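Local coordinates for protein glucosamine-6-phosphate deaminase (Thermotoga maritima, PDB 1J5X) that belongs to the SIS-domain family of alpha/beta proteins, built around parallel beta sheets flanked by helices, at residues H212-F223 with G261-M272. Residues are numbered along the deposited sequence; the frame is centred on the assembly and turned at random.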
loop_
_atom_site.group_PDB
_atom_site.type_symbol
_atom_site.label_atom_id
_atom_site.label_comp_id
_atom_site.label_asym_id
_atom_site.label_seq_id
_atom_site.Cartn_x
_atom_site.Cartn_y
_atom_site.Cartn_z
ATOM N N HIS A 212 16.783 16.637 -4.011
ATOM C CA HIS A 212 15.701 15.981 -4.799
ATOM C C HIS A 212 14.367 16.436 -4.251
ATOM O O HIS A 212 14.096 16.246 -3.073
ATOM C CB HIS A 212 15.799 14.456 -4.662
ATOM C CG HIS A 212 16.974 13.869 -5.378
ATOM N ND1 HIS A 212 18.218 13.747 -4.796
ATOM C CD2 HIS A 212 17.097 13.383 -6.632
ATOM C CE1 HIS A 212 19.052 13.200 -5.662
ATOM N NE2 HIS A 212 18.399 12.965 -6.782
ATOM N N ASP A 213 13.550 17.039 -5.104
ATOM C CA ASP A 213 12.253 17.513 -4.660
ATOM C C ASP A 213 11.098 17.045 -5.544
ATOM O O ASP A 213 10.024 17.639 -5.513
ATOM C CB ASP A 213 12.221 19.038 -4.601
ATOM C CG ASP A 213 12.954 19.573 -3.418
ATOM O OD1 ASP A 213 12.518 19.367 -2.263
ATOM O OD2 ASP A 213 14.007 20.204 -3.648
ATOM N N HIS A 214 11.338 16.006 -6.330
ATOM C CA HIS A 214 10.304 15.441 -7.229
ATOM C C HIS A 214 10.494 13.927 -7.133
ATOM O O HIS A 214 11.507 13.406 -7.654
ATOM C CB HIS A 214 10.578 15.841 -8.650
ATOM C CG HIS A 214 9.608 15.261 -9.624
ATOM N ND1 HIS A 214 9.895 15.128 -10.957
ATOM C CD2 HIS A 214 8.359 14.768 -9.454
ATOM C CE1 HIS A 214 8.865 14.573 -11.580
ATOM N NE2 HIS A 214 7.922 14.347 -10.688
ATOM N N PHE A 215 9.542 13.259 -6.482
ATOM C CA PHE A 215 9.622 11.792 -6.329
ATOM C C PHE A 215 8.632 11.101 -7.284
ATOM O O PHE A 215 7.445 11.485 -7.338
ATOM C CB PHE A 215 9.256 11.388 -4.912
ATOM C CG PHE A 215 10.183 11.920 -3.839
ATOM C CD1 PHE A 215 11.417 12.484 -4.170
ATOM C CD2 PHE A 215 9.819 11.831 -2.526
ATOM C CE1 PHE A 215 12.260 12.955 -3.146
ATOM C CE2 PHE A 215 10.649 12.290 -1.483
ATOM C CZ PHE A 215 11.867 12.856 -1.807
ATOM N N VAL A 216 9.099 10.039 -7.954
ATOM C CA VAL A 216 8.279 9.289 -8.918
ATOM C C VAL A 216 8.367 7.822 -8.480
ATOM O O VAL A 216 9.482 7.341 -8.209
ATOM C CB VAL A 216 8.870 9.469 -10.318
ATOM C CG1 VAL A 216 8.165 8.582 -11.355
ATOM C CG2 VAL A 216 8.792 10.975 -10.733
ATOM N N PHE A 217 7.219 7.148 -8.353
ATOM C CA PHE A 217 7.157 5.739 -7.939
ATOM C C PHE A 217 6.582 4.920 -9.088
ATOM O O PHE A 217 5.461 5.159 -9.540
ATOM C CB PHE A 217 6.331 5.685 -6.660
ATOM C CG PHE A 217 6.991 6.444 -5.535
ATOM C CD1 PHE A 217 7.991 5.825 -4.809
ATOM C CD2 PHE A 217 6.648 7.779 -5.240
ATOM C CE1 PHE A 217 8.670 6.484 -3.762
ATOM C CE2 PHE A 217 7.319 8.479 -4.200
ATOM C CZ PHE A 217 8.322 7.825 -3.457
ATOM N N LEU A 218 7.360 3.949 -9.587
ATOM C CA LEU A 218 6.937 3.176 -10.747
ATOM C C LEU A 218 6.764 1.712 -10.411
ATOM O O LEU A 218 7.604 1.157 -9.720
ATOM C CB LEU A 218 8.003 3.306 -11.853
ATOM C CG LEU A 218 8.382 4.698 -12.391
ATOM C CD1 LEU A 218 9.324 4.522 -13.650
ATOM C CD2 LEU A 218 7.061 5.419 -12.853
ATOM N N GLY A 219 5.687 1.106 -10.880
ATOM C CA GLY A 219 5.506 -0.337 -10.639
ATOM C C GLY A 219 4.274 -0.805 -11.391
ATOM O O GLY A 219 3.370 -0.001 -11.651
HETATM N N MSE A 220 4.222 -2.091 -11.755
HETATM C CA MSE A 220 3.049 -2.614 -12.441
HETATM C C MSE A 220 2.125 -3.419 -11.538
HETATM O O MSE A 220 2.586 -4.058 -10.583
HETATM C CB MSE A 220 3.467 -3.575 -13.593
HETATM C CG MSE A 220 4.262 -2.820 -14.654
HETATM SE SE MSE A 220 4.649 -4.235 -16.039
HETATM C CE MSE A 220 5.140 -3.045 -17.601
ATOM N N SER A 221 0.839 -3.408 -11.907
ATOM C CA SER A 221 -0.187 -4.188 -11.237
ATOM C C SER A 221 -0.144 -3.997 -9.731
ATOM O O SER A 221 -0.289 -2.867 -9.294
ATOM C CB SER A 221 0.001 -5.672 -11.603
ATOM O OG SER A 221 0.032 -5.791 -13.010
ATOM N N GLU A 222 -0.009 -5.072 -8.943
ATOM C CA GLU A 222 0.083 -4.878 -7.490
ATOM C C GLU A 222 1.169 -3.839 -7.120
ATOM O O GLU A 222 0.973 -3.082 -6.130
ATOM C CB GLU A 222 0.455 -6.147 -6.740
ATOM C CG GLU A 222 -0.645 -7.173 -6.653
ATOM C CD GLU A 222 -0.676 -8.108 -7.939
ATOM O OE1 GLU A 222 -0.330 -7.656 -9.045
ATOM O OE2 GLU A 222 -1.110 -9.275 -7.830
ATOM N N PHE A 223 2.272 -3.809 -7.877
ATOM C CA PHE A 223 3.359 -2.846 -7.561
ATOM C C PHE A 223 3.016 -1.404 -7.922
ATOM O O PHE A 223 3.717 -0.477 -7.492
ATOM C CB PHE A 223 4.653 -3.281 -8.216
ATOM C CG PHE A 223 5.202 -4.580 -7.644
ATOM C CD1 PHE A 223 4.548 -5.229 -6.553
ATOM C CD2 PHE A 223 6.340 -5.144 -8.218
ATOM C CE1 PHE A 223 5.016 -6.429 -6.017
ATOM C CE2 PHE A 223 6.838 -6.354 -7.719
ATOM C CZ PHE A 223 6.177 -7.007 -6.606
ATOM N N GLY A 261 17.139 16.369 -9.723
ATOM C CA GLY A 261 16.226 16.654 -8.643
ATOM C C GLY A 261 15.090 15.628 -8.638
ATOM O O GLY A 261 14.407 15.464 -7.647
ATOM N N THR A 262 14.898 14.945 -9.756
ATOM C CA THR A 262 13.854 13.918 -9.797
ATOM C C THR A 262 14.450 12.628 -9.239
ATOM O O THR A 262 15.540 12.241 -9.644
ATOM C CB THR A 262 13.395 13.636 -11.219
ATOM O OG1 THR A 262 12.804 14.821 -11.765
ATOM C CG2 THR A 262 12.368 12.497 -11.223
ATOM N N LEU A 263 13.737 11.991 -8.324
ATOM C CA LEU A 263 14.162 10.725 -7.707
ATOM C C LEU A 263 13.099 9.675 -8.089
ATOM O O LEU A 263 11.923 9.876 -7.807
ATOM C CB LEU A 263 14.207 10.855 -6.175
ATOM C CG LEU A 263 14.518 9.596 -5.322
ATOM C CD1 LEU A 263 15.879 9.046 -5.711
ATOM C CD2 LEU A 263 14.485 9.904 -3.853
ATOM N N VAL A 264 13.534 8.563 -8.702
ATOM C CA VAL A 264 12.597 7.519 -9.127
ATOM C C VAL A 264 12.805 6.241 -8.308
ATOM O O VAL A 264 13.942 5.799 -8.161
ATOM C CB VAL A 264 12.826 7.185 -10.624
ATOM C CG1 VAL A 264 11.801 6.096 -11.100
ATOM C CG2 VAL A 264 12.721 8.450 -11.473
ATOM N N PHE A 265 11.734 5.645 -7.761
ATOM C CA PHE A 265 11.856 4.366 -7.053
ATOM C C PHE A 265 11.074 3.444 -7.958
ATOM O O PHE A 265 9.872 3.643 -8.188
ATOM C CB PHE A 265 11.188 4.376 -5.704
ATOM C CG PHE A 265 12.106 4.737 -4.568
ATOM C CD1 PHE A 265 13.141 5.663 -4.756
ATOM C CD2 PHE A 265 11.885 4.237 -3.300
ATOM C CE1 PHE A 265 13.949 6.074 -3.643
ATOM C CE2 PHE A 265 12.706 4.660 -2.182
ATOM C CZ PHE A 265 13.724 5.579 -2.405
HETATM N N MSE A 266 11.769 2.467 -8.514
HETATM C CA MSE A 266 11.195 1.555 -9.452
HETATM C C MSE A 266 11.049 0.167 -8.814
HETATM O O MSE A 266 12.042 -0.413 -8.330
HETATM C CB MSE A 266 12.114 1.478 -10.677
HETATM C CG MSE A 266 11.546 0.592 -11.786
HETATM SE SE MSE A 266 12.731 0.576 -13.371
HETATM C CE MSE A 266 13.559 2.286 -13.159
ATOM N N GLN A 267 9.824 -0.364 -8.824
ATOM C CA GLN A 267 9.551 -1.709 -8.252
ATOM C C GLN A 267 9.804 -2.747 -9.333
ATOM O O GLN A 267 9.030 -2.862 -10.303
ATOM C CB GLN A 267 8.109 -1.824 -7.844
ATOM C CG GLN A 267 7.661 -0.768 -6.801
ATOM C CD GLN A 267 8.297 -0.921 -5.421
ATOM O OE1 GLN A 267 8.696 -2.016 -5.011
ATOM N NE2 GLN A 267 8.359 0.194 -4.663
ATOM N N LYS A 268 10.904 -3.498 -9.212
ATOM C CA LYS A 268 11.204 -4.520 -10.246
ATOM C C LYS A 268 10.223 -5.704 -10.225
ATOM O O LYS A 268 9.829 -6.127 -9.175
ATOM C CB LYS A 268 12.604 -5.092 -10.012
ATOM C CG LYS A 268 13.734 -4.039 -10.089
ATOM C CD LYS A 268 15.183 -4.708 -10.007
ATOM C CE LYS A 268 15.465 -5.469 -11.306
ATOM N NZ LYS A 268 15.577 -4.558 -12.497
ATOM N N VAL A 269 9.885 -6.292 -11.381
ATOM C CA VAL A 269 8.967 -7.446 -11.368
ATOM C C VAL A 269 9.646 -8.591 -12.166
ATOM O O VAL A 269 10.514 -8.336 -13.034
ATOM C CB VAL A 269 7.547 -7.151 -12.052
ATOM C CG1 VAL A 269 6.859 -5.950 -11.419
ATOM C CG2 VAL A 269 7.689 -6.936 -13.457
ATOM N N SER A 270 9.250 -9.816 -11.860
ATOM C CA SER A 270 9.863 -11.005 -12.481
ATOM C C SER A 270 9.965 -10.906 -13.977
ATOM O O SER A 270 9.000 -10.597 -14.641
ATOM C CB SER A 270 9.050 -12.284 -12.155
ATOM O OG SER A 270 8.770 -12.374 -10.769
ATOM N N GLY A 271 11.146 -11.215 -14.488
ATOM C CA GLY A 271 11.336 -11.234 -15.922
ATOM C C GLY A 271 11.579 -9.956 -16.706
ATOM O O GLY A 271 11.864 -10.060 -17.906
HETATM N N MSE A 272 11.463 -8.780 -16.067
HETATM C CA MSE A 272 11.603 -7.511 -16.773
HETATM C C MSE A 272 12.846 -6.743 -16.509
HETATM O O MSE A 272 12.905 -5.547 -16.753
HETATM C CB MSE A 272 10.366 -6.663 -16.474
HETATM C CG MSE A 272 9.165 -7.347 -17.069
HETATM SE SE MSE A 272 7.630 -6.113 -16.972
HETATM C CE MSE A 272 8.222 -4.901 -18.269
HETATM O O HOH W 1 7.138 -2.677 -12.507
#
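F217 turns the edge of its ring toward the face of F265 in an offset edge-to-face pair, with planes at 72° and centroids 5.7 Å apart. F217 CD1 also packs on F265 CB at 3.6 Å. The H212 ring has T262 O at its edge, near the ring plane, while its NE2 bonds to T289 OG1. At the edge of the H214 ring, ND1 and T262 OG1 share a hydrogen bond of 3.0 Å. H214 CG lies anti to the backbone N (chi1 178°), which sets the ring alongside the T262 side chain. H214 NE2 bonds to E243 OE2. The F223 ring has K268 O at its edge, with CE2 3.3 Å from that oxygen, and V269 CG1 meets the ring obliquely.

Between the strands, five backbone hydrogen bonds run in a parallel ladder, from L263 N to H214 O through to Q267 N to L218 O (2.8 Å). Two weak bonds from D213 N and H214 N to G261 O precede it. F215, F217, L263 and F265 line one face of the sheet, and F217 also meets helix 222-238. V216, L218, T262 and V264 line the other, where L218 CD1 touches V264 CG1 at 3.9 Å. Past the strands, a water links Q267 O to M220 N, weakly on the M220 side. M220 and M272, both selenomethionines, cross at about a right angle, with M220 SE 3.6 Å from M272 SE.

The two strands are the central pair of a four-stranded parallel sheet in order 241-245, 214-218, 262-267, 289-293. This strand order and the flanking helices are consistent with a second SIS-like alpha/beta unit.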